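Local coordinates for protein IWS1 (Encephalitozoon cuniculi, PDB 2XPP) that probably acts as a nuclear transcription factor that regulates RNA polymerase II transcription, in steps during and after recruitment of TATA-binding protein, at residues Lys15-Ile20 and Glu60-Glu65; Lys67-Pro72 and Ile81-Arg86; Ala26-Gly31 and Asp75-Asn80. One frame throughout, in Å; residues are numbered along the deposited sequence.

Interaction 1: residues Lys15-Ile20 and Glu60-Glu65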
loop_
_atom_site.group_PDB
_atom_site.type_symbol
_atom_site.label_atom_id
_atom_site.label_comp_id
_atom_site.label_asym_id
_atom_site.label_seq_id
_atom_site.Cartn_x
_atom_site.Cartn_y
_atom_site.Cartn_z
ATOM N N LYS A 15 0.648 11.314 -9.686
ATOM C CA LYS A 15 -0.414 11.428 -10.693
ATOM C C LYS A 15 -0.388 10.236 -11.659
ATOM O O LYS A 15 -1.459 9.722 -12.064
ATOM C CB LYS A 15 -0.275 12.755 -11.451
ATOM C CG LYS A 15 -1.289 12.925 -12.603
ATOM C CD LYS A 15 -1.083 14.237 -13.365
ATOM C CE LYS A 15 -2.337 14.665 -14.136
ATOM N NZ LYS A 15 -3.121 13.498 -14.629
ATOM N N ARG A 16 0.810 9.778 -12.000
ATOM C CA ARG A 16 0.921 8.625 -12.882
ATOM C C ARG A 16 0.281 7.379 -12.252
ATOM O O ARG A 16 -0.482 6.642 -12.920
ATOM C CB ARG A 16 2.370 8.345 -13.210
ATOM C CG ARG A 16 2.545 7.271 -14.256
ATOM C CD ARG A 16 4.024 7.142 -14.622
ATOM N NE ARG A 16 4.209 5.943 -15.427
ATOM C CZ ARG A 16 5.383 5.386 -15.690
ATOM N NH1 ARG A 16 6.518 5.937 -15.222
ATOM N NH2 ARG A 16 5.414 4.284 -16.436
ATOM N N MET A 17 0.556 7.170 -10.958
ATOM C CA MET A 17 0.023 6.012 -10.241
ATOM C C MET A 17 -1.477 6.126 -10.118
ATOM O O MET A 17 -2.175 5.117 -10.312
ATOM C CB MET A 17 0.632 5.894 -8.857
ATOM C CG MET A 17 2.027 5.336 -8.938
ATOM S SD MET A 17 2.700 4.966 -7.276
ATOM C CE MET A 17 1.990 3.320 -7.039
ATOM N N GLN A 18 -1.974 7.349 -9.870
ATOM C CA GLN A 18 -3.414 7.591 -9.794
ATOM C C GLN A 18 -4.102 7.274 -11.116
ATOM O O GLN A 18 -5.172 6.665 -11.132
ATOM C CB GLN A 18 -3.711 9.067 -9.463
ATOM C CG GLN A 18 -3.456 9.429 -8.002
ATOM C CD GLN A 18 -3.632 10.919 -7.744
ATOM O OE1 GLN A 18 -3.824 11.704 -8.692
ATOM N NE2 GLN A 18 -3.559 11.324 -6.478
ATOM N N ASP A 19 -3.511 7.742 -12.204
ATOM C CA ASP A 19 -4.136 7.582 -13.511
ATOM C C ASP A 19 -4.216 6.092 -13.880
ATOM O O ASP A 19 -5.251 5.622 -14.418
ATOM C CB ASP A 19 -3.388 8.399 -14.574
ATOM C CG ASP A 19 -3.610 9.910 -14.406
ATOM O OD1 ASP A 19 -4.523 10.302 -13.645
ATOM O OD2 ASP A 19 -2.851 10.685 -15.033
ATOM N N ILE A 20 -3.143 5.363 -13.586
ATOM C CA ILE A 20 -3.117 3.923 -13.917
ATOM C C ILE A 20 -4.175 3.184 -13.097
ATOM O O ILE A 20 -4.901 2.304 -13.616
ATOM C CB ILE A 20 -1.724 3.336 -13.674
ATOM C CG1 ILE A 20 -0.741 3.877 -14.716
ATOM C CG2 ILE A 20 -1.789 1.771 -13.659
ATOM C CD1 ILE A 20 0.751 3.688 -14.297
ATOM N N GLU A 60 4.234 13.799 0.023
ATOM C CA GLU A 60 3.194 14.016 -0.954
ATOM C C GLU A 60 2.108 12.944 -0.937
ATOM O O GLU A 60 1.243 12.935 -1.817
ATOM C CB GLU A 60 3.760 14.207 -2.365
ATOM C CG GLU A 60 4.510 15.560 -2.548
ATOM C CD GLU A 60 3.669 16.809 -2.179
ATOM O OE1 GLU A 60 2.619 17.057 -2.818
ATOM O OE2 GLU A 60 4.056 17.556 -1.248
ATOM N N GLY A 61 2.149 12.055 0.061
ATOM C CA GLY A 61 1.047 11.072 0.273
ATOM C C GLY A 61 1.086 9.880 -0.663
ATOM O O GLY A 61 0.049 9.266 -0.961
ATOM N N ILE A 62 2.291 9.487 -1.090
ATOM C CA ILE A 62 2.386 8.392 -2.059
ATOM C C ILE A 62 1.839 7.085 -1.446
ATOM O O ILE A 62 1.511 6.132 -2.193
ATOM C CB ILE A 62 3.841 8.175 -2.595
ATOM C CG1 ILE A 62 3.860 7.385 -3.921
ATOM C CG2 ILE A 62 4.680 7.427 -1.555
ATOM C CD1 ILE A 62 3.172 8.099 -5.065
ATOM N N LEU A 63 1.795 6.985 -0.117
ATOM C CA LEU A 63 1.239 5.787 0.480
ATOM C C LEU A 63 -0.210 5.575 0.093
ATOM O O LEU A 63 -0.668 4.410 0.074
ATOM C CB LEU A 63 1.416 5.707 2.029
ATOM C CG LEU A 63 2.877 5.633 2.432
ATOM C CD1 LEU A 63 2.995 5.730 3.967
ATOM C CD2 LEU A 63 3.605 4.363 1.933
ATOM N N ASP A 64 -0.937 6.661 -0.199
ATOM C CA ASP A 64 -2.337 6.555 -0.679
ATOM C C ASP A 64 -2.398 5.781 -1.993
ATOM O O ASP A 64 -3.294 4.920 -2.164
ATOM C CB ASP A 64 -2.953 7.950 -0.923
ATOM C CG ASP A 64 -3.132 8.775 0.346
ATOM O OD1 ASP A 64 -2.806 8.335 1.472
ATOM O OD2 ASP A 64 -3.613 9.915 0.196
ATOM N N GLU A 65 -1.482 6.073 -2.927
ATOM C CA GLU A 65 -1.489 5.415 -4.259
ATOM C C GLU A 65 -0.988 3.979 -4.126
ATOM O O GLU A 65 -1.522 3.066 -4.771
ATOM C CB GLU A 65 -0.605 6.161 -5.278
ATOM C CG GLU A 65 -1.347 7.405 -5.819
ATOM C CD GLU A 65 -1.612 8.446 -4.747
ATOM O OE1 GLU A 65 -0.716 8.743 -3.906
ATOM O OE2 GLU A 65 -2.731 8.991 -4.729
#
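E65 of helix 62-70 lies against M17 and Q18 of the long helix 5-30, and its side chain passes from M17 at the root to Q18 and K14 at the tip. At the root, CB of E65 rests on CB of M17 at 3.8 Å and lies 4.0 Å from SD of M17. Its CG moves on to Q18, packing against the CG methylene of that residue at 3.6 Å. A bend at the next bond (chi2 65°) brings the carboxylate across the Q18 chain, near its CG and NE2. At the tip, NE2 of Q18 donates to OE2 of E65, 3.0 Å away and nearly straight (161° at the hydrogen). The oxygen lies close to the amide plane of Q18, yet the donor approaches it from above the carboxylate, 54° out of that plane. The other oxygen, OE1, forms a salt bridge with K14, one turn before Q18 on helix 5-30. The carboxylate of buried E65 thus has a partner on each oxygen, and the lysine would be expected to favour the ionised form.

Beside this polar end the contact is apolar. The thioether of M17 reaches over to I62, whose CD1 touches SD at 3.9 Å with the two chains crossing at about a right angle. I44 and L48 of helix 36-48 extend this apolar patch, packing on M17 and I62 respectively. Just before I62, G61 takes positive phi as the C-prime residue of a Schellman motif that ends helix 54-59, so the chain turns there before running on into helix 62-70. Together these features form a buried helix-helix interface of an all-helical bundle, with methionine and isoleucine packed beside a salt-bridged, amide-bound glutamate.

Interaction 2: residues Lys67-Pro72 and Ile81-Arg86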
loop_
_atom_site.group_PDB
_atom_site.type_symbol
_atom_site.label_atom_id
_atom_site.label_comp_id
_atom_site.label_asym_id
_atom_site.label_seq_id
_atom_site.Cartn_x
_atom_site.Cartn_y
_atom_site.Cartn_z
ATOM N N LYS A 67 -1.309 2.049 -1.459
ATOM C CA LYS A 67 -2.506 1.404 -0.891
ATOM C C LYS A 67 -3.534 1.077 -1.986
ATOM O O LYS A 67 -4.025 -0.043 -2.059
ATOM C CB LYS A 67 -3.161 2.328 0.112
ATOM C CG LYS A 67 -4.481 1.783 0.725
ATOM C CD LYS A 67 -5.059 2.821 1.677
ATOM C CE LYS A 67 -6.239 2.267 2.402
ATOM N NZ LYS A 67 -6.920 3.438 3.086
ATOM N N GLY A 68 -3.873 2.075 -2.797
ATOM C CA GLY A 68 -4.830 1.864 -3.918
ATOM C C GLY A 68 -4.444 0.732 -4.841
ATOM O O GLY A 68 -5.307 -0.077 -5.266
ATOM N N TRP A 69 -3.190 0.706 -5.238
ATOM C CA TRP A 69 -2.687 -0.377 -6.111
ATOM C C TRP A 69 -2.764 -1.766 -5.453
ATOM O O TRP A 69 -2.876 -2.797 -6.165
ATOM C CB TRP A 69 -1.253 -0.096 -6.540
ATOM C CG TRP A 69 -1.077 0.887 -7.702
ATOM C CD1 TRP A 69 -1.667 2.112 -7.888
ATOM C CD2 TRP A 69 -0.180 0.704 -8.804
ATOM N NE1 TRP A 69 -1.208 2.682 -9.066
ATOM C CE2 TRP A 69 -0.290 1.839 -9.633
ATOM C CE3 TRP A 69 0.683 -0.341 -9.185
ATOM C CZ2 TRP A 69 0.463 1.978 -10.825
ATOM C CZ3 TRP A 69 1.414 -0.214 -10.356
ATOM C CH2 TRP A 69 1.285 0.942 -11.164
ATOM N N LEU A 70 -2.683 -1.822 -4.127
ATOM C CA LEU A 70 -2.764 -3.128 -3.396
ATOM C C LEU A 70 -4.204 -3.549 -3.091
ATOM O O LEU A 70 -4.483 -4.709 -2.743
ATOM C CB LEU A 70 -2.021 -2.973 -2.070
ATOM C CG LEU A 70 -0.472 -2.888 -2.210
ATOM C CD1 LEU A 70 0.114 -2.531 -0.827
ATOM C CD2 LEU A 70 0.127 -4.240 -2.699
ATOM N N GLU A 71 -5.111 -2.595 -3.174
ATOM C CA GLU A 71 -6.527 -2.844 -2.824
ATOM C C GLU A 71 -7.262 -3.728 -3.834
ATOM O O GLU A 71 -6.794 -3.847 -5.025
ATOM C CB GLU A 71 -7.251 -1.523 -2.630
ATOM C CG GLU A 71 -6.942 -0.927 -1.270
ATOM C CD GLU A 71 -7.681 0.389 -1.045
ATOM O OE1 GLU A 71 -7.819 1.197 -2.005
ATOM O OE2 GLU A 71 -8.207 0.610 0.075
ATOM N N PRO A 72 -8.361 -4.371 -3.398
ATOM C CA PRO A 72 -9.114 -5.177 -4.387
ATOM C C PRO A 72 -9.628 -4.311 -5.539
ATOM O O PRO A 72 -9.909 -3.119 -5.368
ATOM C CB PRO A 72 -10.322 -5.696 -3.605
ATOM C CG PRO A 72 -9.922 -5.519 -2.144
ATOM C CD PRO A 72 -9.022 -4.356 -2.076
ATOM N N ILE A 81 -0.304 -11.100 -8.518
ATOM C CA ILE A 81 0.626 -11.326 -7.381
ATOM C C ILE A 81 1.976 -10.588 -7.622
ATOM O O ILE A 81 2.718 -10.259 -6.657
ATOM C CB ILE A 81 0.819 -12.861 -7.115
ATOM C CG1 ILE A 81 1.389 -13.072 -5.685
ATOM C CG2 ILE A 81 1.669 -13.508 -8.196
ATOM C CD1 ILE A 81 1.528 -14.483 -5.285
ATOM N N LYS A 82 2.317 -10.334 -8.885
ATOM C CA LYS A 82 3.599 -9.615 -9.131
ATOM C C LYS A 82 3.531 -8.197 -8.558
ATOM O O LYS A 82 4.519 -7.682 -7.985
ATOM C CB LYS A 82 3.938 -9.613 -10.609
ATOM C CG LYS A 82 5.084 -8.655 -10.962
ATOM C CD LYS A 82 5.578 -8.945 -12.360
ATOM C CE LYS A 82 6.252 -7.741 -13.001
ATOM N NZ LYS A 82 5.315 -7.020 -13.971
ATOM N N ILE A 83 2.359 -7.558 -8.673
ATOM C CA ILE A 83 2.107 -6.273 -8.051
ATOM C C ILE A 83 2.134 -6.318 -6.521
ATOM O O ILE A 83 2.787 -5.471 -5.859
ATOM C CB ILE A 83 0.753 -5.681 -8.516
ATOM C CG1 ILE A 83 0.744 -5.617 -10.056
ATOM C CG2 ILE A 83 0.478 -4.345 -7.774
ATOM C CD1 ILE A 83 -0.681 -5.666 -10.618
ATOM N N ARG A 84 1.470 -7.327 -5.972
ATOM C CA ARG A 84 1.409 -7.538 -4.522
ATOM C C ARG A 84 2.829 -7.671 -3.972
ATOM O O ARG A 84 3.193 -7.000 -2.986
ATOM C CB ARG A 84 0.575 -8.771 -4.197
ATOM C CG ARG A 84 -0.853 -8.576 -4.747
ATOM C CD ARG A 84 -1.903 -9.458 -4.107
ATOM N NE ARG A 84 -1.609 -10.885 -3.922
ATOM C CZ ARG A 84 -2.033 -11.858 -4.746
ATOM N NH1 ARG A 84 -2.665 -11.547 -5.868
ATOM N NH2 ARG A 84 -1.798 -13.142 -4.478
ATOM N N LYS A 85 3.618 -8.525 -4.597
ATOM C CA LYS A 85 4.994 -8.768 -4.104
ATOM C C LYS A 85 5.845 -7.520 -4.217
ATOM O O LYS A 85 6.533 -7.127 -3.244
ATOM C CB LYS A 85 5.640 -9.894 -4.887
ATOM C CG LYS A 85 5.066 -11.191 -4.456
ATOM C CD LYS A 85 5.757 -12.288 -5.213
ATOM C CE LYS A 85 5.310 -13.583 -4.624
ATOM N NZ LYS A 85 6.015 -14.698 -5.306
ATOM N N ARG A 86 5.810 -6.884 -5.376
ATOM C CA ARG A 86 6.738 -5.789 -5.611
ATOM C C ARG A 86 6.437 -4.556 -4.736
ATOM O O ARG A 86 7.363 -3.958 -4.212
ATOM C CB ARG A 86 6.698 -5.390 -7.047
ATOM C CG ARG A 86 7.709 -4.331 -7.342
ATOM C CD ARG A 86 9.150 -4.914 -7.320
ATOM N NE ARG A 86 10.065 -3.845 -7.681
ATOM C CZ ARG A 86 11.271 -3.640 -7.179
ATOM N NH1 ARG A 86 11.771 -4.461 -6.257
ATOM N NH2 ARG A 86 11.972 -2.602 -7.606
#
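W69 and L70 meet I83 and R84 in a buried, chiefly apolar helix-helix contact, which brings the last turn of helix 62-70 against the start of helix 81-92 within the TFIIS N-terminal-like region. The backbones come close: CA of L70 and CA of R84 are 6.2 Å apart. That proximity lets L70 pack on main chain, its CD2 methyl lying 4.0 Å from CA of R84 and 4.1 Å from O of R84.

I83 points toward the other helix. Its CG2, anti to the backbone N, lies beside W69, 4.0 Å from O of W69 and 4.3 Å from CE3 of W69. The methyl meets the indole at the edge, near the ring plane, rather than over a face. Farther along helix 81-92, L87 and L91 also pack against L70, and L87 touches W69.

R84 turns its polar end elsewhere, to the carbonyl of P79 and the carboxylate of E119, while CG1 of I81 sits 3.4 Å above one face of its guanidinium, offset toward the rim. Nearby, aromatic side chains of another protein's chain pack on K67 and P72, and one is hydrogen-bonded to OE2 of E71. The contact is a helix-linker-helix packing within the helical bundle of the TFIIS N-terminal family region.

Interaction 3: residues Ala26-Gly31 and Asp75-Asn80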
loop_
_atom_site.group_PDB
_atom_site.type_symbol
_atom_site.label_atom_id
_atom_site.label_comp_id
_atom_site.label_asym_id
_atom_site.label_seq_id
_atom_site.Cartn_x
_atom_site.Cartn_y
_atom_site.Cartn_z
ATOM N N ALA A 26 -11.704 1.302 -13.886
ATOM C CA ALA A 26 -12.731 1.557 -14.875
ATOM C C ALA A 26 -12.817 0.405 -15.868
ATOM O O ALA A 26 -13.924 -0.011 -16.271
ATOM C CB ALA A 26 -12.401 2.855 -15.642
ATOM N N ASN A 27 -11.646 -0.090 -16.279
ATOM C CA ASN A 27 -11.649 -1.207 -17.237
ATOM C C ASN A 27 -12.195 -2.474 -16.571
ATOM O O ASN A 27 -12.882 -3.251 -17.217
ATOM C CB ASN A 27 -10.255 -1.440 -17.863
ATOM C CG ASN A 27 -9.879 -0.335 -18.894
ATOM O OD1 ASN A 27 -10.744 0.409 -19.356
ATOM N ND2 ASN A 27 -8.587 -0.248 -19.264
ATOM N N ASN A 28 -11.867 -2.701 -15.296
ATOM C CA ASN A 28 -12.432 -3.879 -14.624
ATOM C C ASN A 28 -13.964 -3.830 -14.582
ATOM O O ASN A 28 -14.634 -4.817 -14.859
ATOM C CB ASN A 28 -11.802 -4.032 -13.239
ATOM C CG ASN A 28 -12.374 -5.146 -12.453
ATOM O OD1 ASN A 28 -13.274 -4.958 -11.633
ATOM N ND2 ASN A 28 -11.850 -6.318 -12.671
ATOM N N LEU A 29 -14.526 -2.641 -14.337
ATOM C CA LEU A 29 -15.987 -2.494 -14.302
ATOM C C LEU A 29 -16.613 -2.689 -15.678
ATOM O O LEU A 29 -17.699 -3.207 -15.825
ATOM C CB LEU A 29 -16.383 -1.109 -13.800
ATOM C CG LEU A 29 -16.267 -0.957 -12.275
ATOM C CD1 LEU A 29 -16.306 0.509 -12.013
ATOM C CD2 LEU A 29 -17.443 -1.624 -11.626
ATOM N N GLU A 30 -15.890 -2.245 -16.689
ATOM C CA GLU A 30 -16.363 -2.305 -18.035
ATOM C C GLU A 30 -16.219 -3.688 -18.670
ATOM O O GLU A 30 -16.931 -3.978 -19.598
ATOM C CB GLU A 30 -15.576 -1.282 -18.868
ATOM C CG GLU A 30 -15.708 -1.469 -20.393
ATOM C CD GLU A 30 -17.082 -1.157 -20.970
ATOM O OE1 GLU A 30 -18.009 -0.677 -20.253
ATOM O OE2 GLU A 30 -17.241 -1.412 -22.196
ATOM N N GLY A 31 -15.272 -4.498 -18.172
ATOM C CA GLY A 31 -14.924 -5.798 -18.819
ATOM C C GLY A 31 -13.897 -5.732 -19.944
ATOM O O GLY A 31 -13.894 -6.583 -20.866
ATOM N N ASP A 75 -14.502 -5.647 -8.716
ATOM C CA ASP A 75 -15.208 -6.922 -8.747
ATOM C C ASP A 75 -14.761 -7.877 -7.621
ATOM O O ASP A 75 -15.117 -9.062 -7.630
ATOM C CB ASP A 75 -15.057 -7.594 -10.120
ATOM C CG ASP A 75 -13.615 -8.063 -10.395
ATOM O OD1 ASP A 75 -12.708 -7.831 -9.570
ATOM O OD2 ASP A 75 -13.388 -8.610 -11.493
ATOM N N LYS A 76 -14.040 -7.334 -6.643
ATOM C CA LYS A 76 -13.518 -8.073 -5.463
ATOM C C LYS A 76 -12.253 -8.871 -5.721
ATOM O O LYS A 76 -11.654 -9.427 -4.758
ATOM C CB LYS A 76 -14.552 -9.035 -4.871
ATOM C CG LYS A 76 -15.809 -8.337 -4.388
ATOM C CD LYS A 76 -16.792 -9.293 -3.686
ATOM C CE LYS A 76 -17.732 -9.915 -4.614
ATOM N NZ LYS A 76 -18.564 -10.922 -3.880
ATOM N N SER A 77 -11.829 -8.943 -6.975
ATOM C CA SER A 77 -10.592 -9.674 -7.266
ATOM C C SER A 77 -9.344 -8.933 -6.759
ATOM O O SER A 77 -9.386 -7.742 -6.519
ATOM C CB SER A 77 -10.435 -9.955 -8.764
ATOM O OG SER A 77 -10.308 -8.755 -9.495
ATOM N N MET A 78 -8.237 -9.650 -6.585
ATOM C CA MET A 78 -7.005 -8.974 -6.130
ATOM C C MET A 78 -6.073 -8.704 -7.314
ATOM O O MET A 78 -6.070 -9.470 -8.291
ATOM C CB MET A 78 -6.283 -9.810 -5.065
ATOM C CG MET A 78 -7.112 -10.050 -3.801
ATOM S SD MET A 78 -7.593 -8.565 -2.914
ATOM C CE MET A 78 -6.024 -8.009 -2.194
ATOM N N PRO A 79 -5.218 -7.669 -7.185
ATOM C CA PRO A 79 -4.231 -7.453 -8.246
ATOM C C PRO A 79 -3.282 -8.611 -8.398
ATOM O O PRO A 79 -3.078 -9.383 -7.434
ATOM C CB PRO A 79 -3.437 -6.233 -7.769
ATOM C CG PRO A 79 -3.980 -5.851 -6.469
ATOM C CD PRO A 79 -5.129 -6.690 -6.085
ATOM N N ASN A 80 -2.724 -8.739 -9.610
ATOM C CA ASN A 80 -1.755 -9.772 -9.939
ATOM C C ASN A 80 -0.666 -9.866 -8.867
ATOM O O ASN A 80 -0.223 -8.830 -8.334
ATOM C CB ASN A 80 -1.108 -9.433 -11.291
ATOM C CG ASN A 80 -0.256 -10.502 -11.798
ATOM O OD1 ASN A 80 0.792 -10.832 -11.220
ATOM N ND2 ASN A 80 -0.682 -11.112 -12.938
#
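An Asx turn at D75, in the loop between helices 62-70 and 81-92, meets N28 in the last turn of helix 5-30. The side-chain amide of N28 engages the aspartate twice. ND2 of N28 donates to OD2 of D75 at 3.0 Å in a fairly straight bond (161°), while OD1 of N28 accepts from the backbone N of D75 at 3.2 Å, a weak bond bent to 129°. The amide stands almost perpendicular to the carboxylate; OD2 lies near the amide plane, but ND2 comes to it from well above the carboxylate plane.

CG of D75 sits between its own backbone N and carbonyl carbon (chi1 68°), which directs the carboxylate toward S77, two residues on. Helix 5-30 stops just beyond N28 in a Schellman motif at G31, and the N28 side chain also touches L73 and P74. This is a surface contact in which a polar side chain joins loop to helix end; nearby, K76 packs on an aromatic side chain of another protein's chain. OD1 of D75 takes two bonds: one from N of S77 at 3.0 Å, closing the turn, and one from OG of S77 at 2.6 Å through its syn lone pair.

From the N terminus, helix 5-30 supplies first the 15-20 side of interaction 1 and then, near its end, the 26-31 side of interaction 3. Interaction 1 closes when the chain returns at 60-65, before interaction 2 opens at 67-72, so these two run in series on helix 62-70. Interaction 3 closes at 75-80, inside the loop that interaction 2 completes at 81-86; it therefore crosses both others. Interactions 1 and 2 touch through O of M17, 2.9 Å from NE1 of W69 (a probable hydrogen bond); interactions 2 and 3 touch where the P79 ring packs on the carbonyl oxygens of W69 and E71. Helices 5-30, 62-70 and 81-92 and the 71-80 linker are thereby tied together.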